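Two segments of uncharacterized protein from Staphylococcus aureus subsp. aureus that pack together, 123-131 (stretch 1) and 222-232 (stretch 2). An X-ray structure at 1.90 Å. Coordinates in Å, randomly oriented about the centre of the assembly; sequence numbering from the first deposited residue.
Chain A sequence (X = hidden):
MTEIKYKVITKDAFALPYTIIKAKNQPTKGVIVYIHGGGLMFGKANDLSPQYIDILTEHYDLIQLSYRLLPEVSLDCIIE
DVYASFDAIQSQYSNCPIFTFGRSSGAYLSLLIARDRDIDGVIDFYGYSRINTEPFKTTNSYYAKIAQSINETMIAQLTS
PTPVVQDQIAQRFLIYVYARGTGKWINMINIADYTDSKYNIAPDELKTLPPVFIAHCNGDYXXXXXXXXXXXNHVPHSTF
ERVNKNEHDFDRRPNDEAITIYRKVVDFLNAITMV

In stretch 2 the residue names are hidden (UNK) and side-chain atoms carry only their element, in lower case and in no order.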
ATOM      1  N   ILE A 123      -7.291   0.988  -6.225  1.00 15.08           N
ATOM      2  CA  ILE A 123      -6.212   1.485  -7.060  1.00 15.59           C
ATOM      3  C   ILE A 123      -4.931   0.860  -6.539  1.00 15.34           C
ATOM      4  O   ILE A 123      -4.580   1.078  -5.394  1.00 16.15           O
ATOM      5  CB  ILE A 123      -6.102   2.994  -7.030  1.00 16.54           C
ATOM      6  CG1 ILE A 123      -7.497   3.622  -7.244  1.00 20.20           C
ATOM      7  CG2 ILE A 123      -5.007   3.465  -8.034  1.00 17.41           C
ATOM      8  CD1 ILE A 123      -7.653   4.946  -6.573  1.00 23.73           C
ATOM      9  N   ASP A 124      -4.279   0.060  -7.385  1.00 15.45           N
ATOM     10  CA  ASP A 124      -3.134  -0.801  -7.033  1.00 16.37           C
ATOM     11  C   ASP A 124      -1.961  -0.350  -7.850  1.00 16.70           C
ATOM     12  O   ASP A 124      -1.869  -0.660  -9.052  1.00 17.03           O
ATOM     13  CB  ASP A 124      -3.485  -2.265  -7.347  1.00 17.32           C
ATOM     14  CG  ASP A 124      -2.291  -3.224  -7.343  1.00 18.07           C
ATOM     15  OD1 ASP A 124      -1.171  -2.894  -6.879  1.00 18.62           O
ATOM     16  OD2 ASP A 124      -2.508  -4.361  -7.875  1.00 21.04           O
ATOM     17  N   PHE A 125      -1.072   0.426  -7.213  1.00 16.70           N
ATOM     18  CA  PHE A 125       0.173   0.831  -7.864  1.00 15.95           C
ATOM     19  C   PHE A 125       1.271  -0.137  -7.403  1.00 16.03           C
ATOM     20  O   PHE A 125       1.622  -0.169  -6.217  1.00 15.84           O
ATOM     21  CB  PHE A 125       0.563   2.259  -7.507  1.00 16.69           C
ATOM     22  CG  PHE A 125      -0.080   3.335  -8.342  1.00 17.48           C
ATOM     23  CD1 PHE A 125      -1.256   3.127  -9.089  1.00 15.60           C
ATOM     24  CD2 PHE A 125       0.502   4.593  -8.363  1.00 18.10           C
ATOM     25  CE1 PHE A 125      -1.848   4.192  -9.826  1.00 15.90           C
ATOM     26  CE2 PHE A 125      -0.048   5.605  -9.077  1.00 19.45           C
ATOM     27  CZ  PHE A 125      -1.228   5.425  -9.818  1.00 14.31           C
ATOM     28  N   TYR A 126       1.750  -0.971  -8.334  1.00 14.27           N
ATOM     29  CA  TYR A 126       2.871  -1.876  -8.133  1.00 14.84           C
ATOM     30  C   TYR A 126       2.885  -2.678  -6.822  1.00 14.68           C
ATOM     31  O   TYR A 126       3.935  -2.806  -6.158  1.00 16.37           O
ATOM     32  CB  TYR A 126       4.218  -1.207  -8.371  1.00 14.28           C
ATOM     33  CG  TYR A 126       4.361   0.216  -7.871  1.00 14.73           C
ATOM     34  CD1 TYR A 126       4.710   0.475  -6.541  1.00 17.06           C
ATOM     35  CD2 TYR A 126       4.066   1.291  -8.691  1.00 12.48           C
ATOM     36  CE1 TYR A 126       4.823   1.804  -6.030  1.00 14.41           C
ATOM     37  CE2 TYR A 126       4.203   2.617  -8.198  1.00 17.06           C
ATOM     38  CZ  TYR A 126       4.589   2.855  -6.883  1.00 18.48           C
ATOM     39  OH  TYR A 126       4.676   4.133  -6.395  1.00 13.44           O
ATOM     40  N   GLY A 127       1.717  -3.213  -6.487  1.00 15.03           N
ATOM     41  CA  GLY A 127       1.524  -4.063  -5.328  1.00 15.78           C
ATOM     42  C   GLY A 127       1.317  -5.535  -5.737  1.00 16.53           C
ATOM     43  O   GLY A 127       1.741  -6.005  -6.820  1.00 15.87           O
ATOM     44  N   TYR A 128       0.672  -6.236  -4.832  1.00 16.89           N
ATOM     45  CA  TYR A 128       0.560  -7.671  -4.879  1.00 17.04           C
ATOM     46  C   TYR A 128      -0.587  -8.084  -3.987  1.00 16.13           C
ATOM     47  O   TYR A 128      -0.956  -7.344  -3.102  1.00 14.87           O
ATOM     48  CB  TYR A 128       1.852  -8.326  -4.378  1.00 16.81           C
ATOM     49  CG  TYR A 128       2.469  -7.729  -3.130  1.00 17.12           C
ATOM     50  CD1 TYR A 128       2.197  -8.261  -1.877  1.00 16.43           C
ATOM     51  CD2 TYR A 128       3.298  -6.602  -3.203  1.00 17.42           C
ATOM     52  CE1 TYR A 128       2.761  -7.716  -0.720  1.00 19.54           C
ATOM     53  CE2 TYR A 128       3.904  -6.052  -2.031  1.00 17.79           C
ATOM     54  CZ  TYR A 128       3.628  -6.636  -0.816  1.00 16.87           C
ATOM     55  OH  TYR A 128       4.145  -6.127   0.323  1.00 20.18           O
ATOM     56  N   SER A 129      -1.108  -9.286  -4.211  1.00 15.19           N
ATOM     57  CA  SER A 129      -2.272  -9.823  -3.469  1.00 16.15           C
ATOM     58  C   SER A 129      -1.909 -10.986  -2.521  1.00 15.81           C
ATOM     59  O   SER A 129      -2.783 -11.666  -1.962  1.00 15.05           O
ATOM     60  CB  SER A 129      -3.293 -10.324  -4.494  1.00 15.58           C
ATOM     61  OG  SER A 129      -2.792 -11.443  -5.251  1.00 18.06           O
ATOM     62  N   ARG A 130      -0.624 -11.295  -2.460  1.00 15.95           N
ATOM     63  CA  ARG A 130      -0.167 -12.463  -1.704  1.00 16.85           C
ATOM     64  C   ARG A 130       1.283 -12.232  -1.286  1.00 16.57           C
ATOM     65  O   ARG A 130       2.011 -11.490  -1.958  1.00 17.16           O
ATOM     66  CB  ARG A 130      -0.306 -13.722  -2.563  1.00 15.56           C
ATOM     67  CG  ARG A 130       0.326 -13.506  -3.933  1.00 16.82           C
ATOM     68  CD  ARG A 130       0.251 -14.675  -4.881  1.00 17.98           C
ATOM     69  NE  ARG A 130       0.905 -14.325  -6.150  1.00 19.10           N
ATOM     70  CZ  ARG A 130       0.958 -15.139  -7.203  1.00 19.43           C
ATOM     71  NH1 ARG A 130       0.399 -16.330  -7.150  1.00 18.96           N
ATOM     72  NH2 ARG A 130       1.582 -14.768  -8.315  1.00 20.66           N
ATOM     73  N   ILE A 131       1.677 -12.831  -0.166  1.00 17.16           N
ATOM     74  CA  ILE A 131       3.089 -12.836   0.283  1.00 16.89           C
ATOM     75  C   ILE A 131       3.788 -14.170   0.059  1.00 16.69           C
ATOM     76  O   ILE A 131       5.018 -14.208   0.030  1.00 16.74           O
ATOM     77  CB  ILE A 131       3.254 -12.400   1.745  1.00 17.24           C
ATOM     78  CG1 ILE A 131       2.421 -13.230   2.694  1.00 17.40           C
ATOM     79  CG2 ILE A 131       2.822 -10.929   1.884  1.00 16.41           C
ATOM     80  CD1 ILE A 131       2.688 -12.912   4.128  1.00 15.19           C
ATOM     81  N   UNK A 222      11.445  -4.938  -7.728  1.00 17.68           N
ATOM     82  CA  UNK A 222      11.049  -5.076  -6.318  1.00 18.02           C
ATOM     83  C   UNK A 222       9.813  -6.001  -6.140  1.00 18.42           C
ATOM     84  O   UNK A 222       9.824  -6.948  -5.323  1.00 17.54           O
ATOM     85  o   UNK A 222      11.221  -3.477  -3.380  1.00 20.82           O
ATOM     86  c   UNK A 222      10.370  -3.708  -4.249  1.00 18.31           C
ATOM     87  o   UNK A 222       9.194  -3.957  -3.941  1.00 23.45           O
ATOM     88  c   UNK A 222      10.758  -3.678  -5.756  1.00 18.24           C
ATOM     89  N   UNK A 223       8.777  -5.748  -6.950  1.00 16.51           N
ATOM     90  CA  UNK A 223       7.564  -6.537  -7.001  1.00 16.17           C
ATOM     91  C   UNK A 223       7.419  -6.981  -8.463  1.00 16.14           C
ATOM     92  O   UNK A 223       7.195  -6.168  -9.318  1.00 18.24           O
ATOM     93  c   UNK A 223       6.292  -5.732  -6.676  1.00 15.61           C
ATOM     94  c   UNK A 223       6.356  -5.173  -5.293  1.00 14.83           C
ATOM     95  c   UNK A 223       5.051  -6.623  -6.845  1.00 13.54           C
ATOM     96  N   UNK A 224       7.589  -8.242  -8.740  1.00 16.23           N
ATOM     97  CA  UNK A 224       7.483  -8.642 -10.136  1.00 17.74           C
ATOM     98  C   UNK A 224       6.113  -8.271 -10.782  1.00 16.99           C
ATOM     99  O   UNK A 224       5.077  -8.385 -10.139  1.00 15.14           O
ATOM    100  c   UNK A 224       7.817  -9.390  -7.847  1.00 17.24           C
ATOM    101  c   UNK A 224       7.593 -10.164 -10.065  1.00 18.18           C
ATOM    102  c   UNK A 224       8.186 -10.462  -8.826  1.00 19.52           C
ATOM    103  N   UNK A 225       6.124  -7.859 -12.052  1.00 17.92           N
ATOM    104  CA  UNK A 225       4.874  -7.539 -12.760  1.00 16.84           C
ATOM    105  C   UNK A 225       3.904  -8.737 -12.817  1.00 17.37           C
ATOM    106  O   UNK A 225       2.698  -8.572 -12.898  1.00 15.63           O
ATOM    107  c   UNK A 225       5.735  -8.098 -15.107  1.00 16.71           C
ATOM    108  c   UNK A 225       3.907  -6.355 -14.778  1.00 16.86           C
ATOM    109  c   UNK A 225       5.176  -6.989 -14.208  1.00 17.17           C
ATOM    110  N   UNK A 226       4.432  -9.953 -12.751  1.00 16.71           N
ATOM    111  CA  UNK A 226       3.554 -11.120 -12.575  1.00 17.38           C
ATOM    112  C   UNK A 226       2.560 -11.060 -11.412  1.00 16.61           C
ATOM    113  O   UNK A 226       1.501 -11.723 -11.470  1.00 15.60           O
ATOM    114  c   UNK A 226       4.349 -12.450 -12.547  1.00 18.25           C
ATOM    115  o   UNK A 226       7.222 -12.702 -14.851  1.00 30.36           O
ATOM    116  o   UNK A 226       6.892 -11.237 -13.284  1.00 21.61           O
ATOM    117  c   UNK A 226       6.480 -12.183 -13.998  1.00 22.43           C
ATOM    118  c   UNK A 226       5.026 -12.759 -13.864  1.00 20.95           C
ATOM    119  N   UNK A 227       2.848 -10.276 -10.360  1.00 16.65           N
ATOM    120  CA  UNK A 227       1.879 -10.143  -9.260  1.00 17.70           C
ATOM    121  C   UNK A 227       0.606  -9.421  -9.726  1.00 17.33           C
ATOM    122  O   UNK A 227      -0.517  -9.765  -9.302  1.00 18.19           O
ATOM    123  c   UNK A 227       2.480  -9.434  -8.048  1.00 15.82           C
ATOM    124  c   UNK A 227       3.138 -11.667  -6.977  1.00 21.09           C
ATOM    125  o   UNK A 227       3.887 -12.647  -7.204  1.00 20.44           O
ATOM    126  o   UNK A 227       1.993 -11.813  -6.458  1.00 21.00           O
ATOM    127  c   UNK A 227       3.613 -10.237  -7.368  1.00 18.33           C
ATOM    128  N   UNK A 228       0.781  -8.464 -10.620  1.00 16.54           N
ATOM    129  CA  UNK A 228      -0.361  -7.780 -11.228  1.00 15.89           C
ATOM    130  C   UNK A 228      -1.070  -8.675 -12.240  1.00 17.11           C
ATOM    131  O   UNK A 228      -2.323  -8.700 -12.267  1.00 16.03           O
ATOM    132  o   UNK A 228       0.312  -5.433 -10.987  1.00 14.58           O
ATOM    133  c   UNK A 228       0.074  -6.489 -11.912  1.00 17.06           C
ATOM    134  N   UNK A 229      -0.287  -9.407 -13.058  1.00 15.22           N
ATOM    135  CA  UNK A 229      -0.874 -10.381 -14.022  1.00 14.94           C
ATOM    136  C   UNK A 229      -1.706 -11.409 -13.261  1.00 15.27           C
ATOM    137  O   UNK A 229      -2.811 -11.740 -13.676  1.00 15.95           O
ATOM    138  o   UNK A 229       2.622 -11.951 -16.082  1.00 18.33           O
ATOM    139  c   UNK A 229       0.200 -11.072 -14.869  1.00 15.49           C
ATOM    140  c   UNK A 229       2.294 -10.765 -16.341  1.00 19.73           C
ATOM    141  c   UNK A 229       1.025 -10.134 -15.730  1.00 17.85           C
ATOM    142  o   UNK A 229       2.949 -10.033 -17.102  1.00 22.20           O
ATOM    143  N   UNK A 230      -1.225 -11.847 -12.100  1.00 16.25           N
ATOM    144  CA  UNK A 230      -1.993 -12.781 -11.245  1.00 16.35           C
ATOM    145  C   UNK A 230      -3.385 -12.229 -10.859  1.00 16.54           C
ATOM    146  O   UNK A 230      -4.393 -12.960 -10.899  1.00 16.46           O
ATOM    147  c   UNK A 230      -2.506 -13.791  -7.778  1.00 18.88           C
ATOM    148  c   UNK A 230      -1.239 -13.142  -9.964  1.00 15.84           C
ATOM    149  c   UNK A 230      -3.074 -15.831  -8.345  1.00 21.71           C
ATOM    150  n   UNK A 230      -2.386 -15.305  -9.342  1.00 18.83           N
ATOM    151  c   UNK A 230      -2.020 -14.020  -9.024  1.00 15.78           C
ATOM    152  n   UNK A 230      -3.146 -14.939  -7.376  1.00 20.14           N
ATOM    153  N   UNK A 231      -3.437 -10.951 -10.498  1.00 15.78           N
ATOM    154  CA  UNK A 231      -4.703 -10.334 -10.114  1.00 16.05           C
ATOM    155  C   UNK A 231      -5.630 -10.283 -11.345  1.00 16.48           C
ATOM    156  O   UNK A 231      -6.789 -10.717 -11.287  1.00 17.61           O
ATOM    157  c   UNK A 231      -5.725  -8.197  -9.319  1.00 15.94           C
ATOM    158  c   UNK A 231      -4.442  -8.945  -9.511  1.00 15.68           C
ATOM    159  c   UNK A 231      -3.056  -7.933  -7.667  1.00 14.49           C
ATOM    160  c   UNK A 231      -3.775  -9.122  -8.147  1.00 14.97           C
ATOM    161  N   UNK A 232      -5.062  -9.879 -12.466  1.00 17.30           N
ATOM    162  CA  UNK A 232      -5.796  -9.815 -13.740  1.00 18.69           C
ATOM    163  C   UNK A 232      -6.238 -11.181 -14.240  1.00 17.89           C
ATOM    164  O   UNK A 232      -7.122 -11.258 -15.103  1.00 19.00           O
ATOM    165  c   UNK A 232      -4.913  -9.187 -14.836  1.00 20.08           C
ATOM    166  c   UNK A 232      -4.273  -6.682 -16.778  1.00 35.94           C
ATOM    167  s   UNK A 232      -4.783  -6.421 -15.108  1.00 30.05           S
ATOM    168  c   UNK A 232      -4.161  -7.955 -14.400  1.00 27.44           C
TER
HETATM  169  O   HOH W   1      -0.547  -5.842  -8.432  1.00 19.33           O
HETATM  170  O   HOH W   2      -0.374 -10.656  -6.807  1.00 14.59           O
HETATM  171  O   HOH W   3      -3.497 -13.995  -4.511  1.00 15.94           O

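Position 222 carries two side-chain carbons, the second bearing two oxygens. It is Asp222, whose carboxylate stays clear of stretch 1 and finds a partner elsewhere in the structure.

Position 223 has three carbons, one bearing the other two, and its two end carbons lie near the carbonyl O atoms of Tyr126 and Gly127 and the Tyr128 ring. This is Val223: CG1 lies 3.4 Å from Gly127 O, and CG2 4.0 Å from Tyr128 CD2. A short, branched apolar side chain suits this place, since its methyls ask for no polar partner.

At 224, three carbons close a ring onto the backbone nitrogen, which defines Pro224. Its CA-to-CB bond points away from stretch 1. Proline has no N-H to satisfy, and its carbonyl O accepts a hydrogen bond from the backbone N of 227. Position 225, again one carbon carrying two, is Val225; its CA-to-CB bond also points away, and this contact does not explain the choice.

Position 226 shows three carbons in a row, the last with two oxygens: Glu226, exposed, where a charge is readily solvated, its end leading away from stretch 1.

Position 227 has the same atoms but a different role, its carboxylate meeting the guanidinium of Arg130. It is Glu227. With chi1 and chi2 both m, it sets OE1 2.8 Å from Arg130 NE in a nearly straight hydrogen bond and salt bridge; a weak second bond joins Arg130 NH2 to OE2 at 3.3 Å.

At 228, one carbon carries one oxygen, 4.3 Å from Asp124 OD2: Ser228. Water 1 spans the gap, bonding to Ser228 OG and donating to Asp124 OD2 and, weakly, to Gly127 O.

Position 229, three carbons ending in two oxygens, is Glu229, beyond reach of stretch 1.

Position 230 bears one carbon and a five-membered ring of three carbons and two nitrogens, lying flat against Arg130. Only histidine fits. The guanidinium stacks on the His230 ring, centres 3.8 Å apart and planes at 4°, while Ser129 OG approaches the ring edge, 3.5 Å from CD2. Water 3 links Ser129 OG to NE2.

Four carbons at 231 fork at the first; the longer arm ends 3.6 Å from Asp124 OD2. This is Ile231, whose two-carbon arm supplies the reach.

At 232 an unbranched chain of two carbons, sulfur and carbon identifies Met232, which does not touch stretch 1.

The contact centres on Arg130, whose extended side chain offers a guanidinium edge to Glu227 and a face to His230. Water 2 reinforces it, accepting from Ser129 N and donating to Glu227 O and OE1. Val223 packs against the loop, Ile231 against strand and loop; Tyr126 O is left without a partner.

Stretch 2 222-232: DVPVEESEHIM
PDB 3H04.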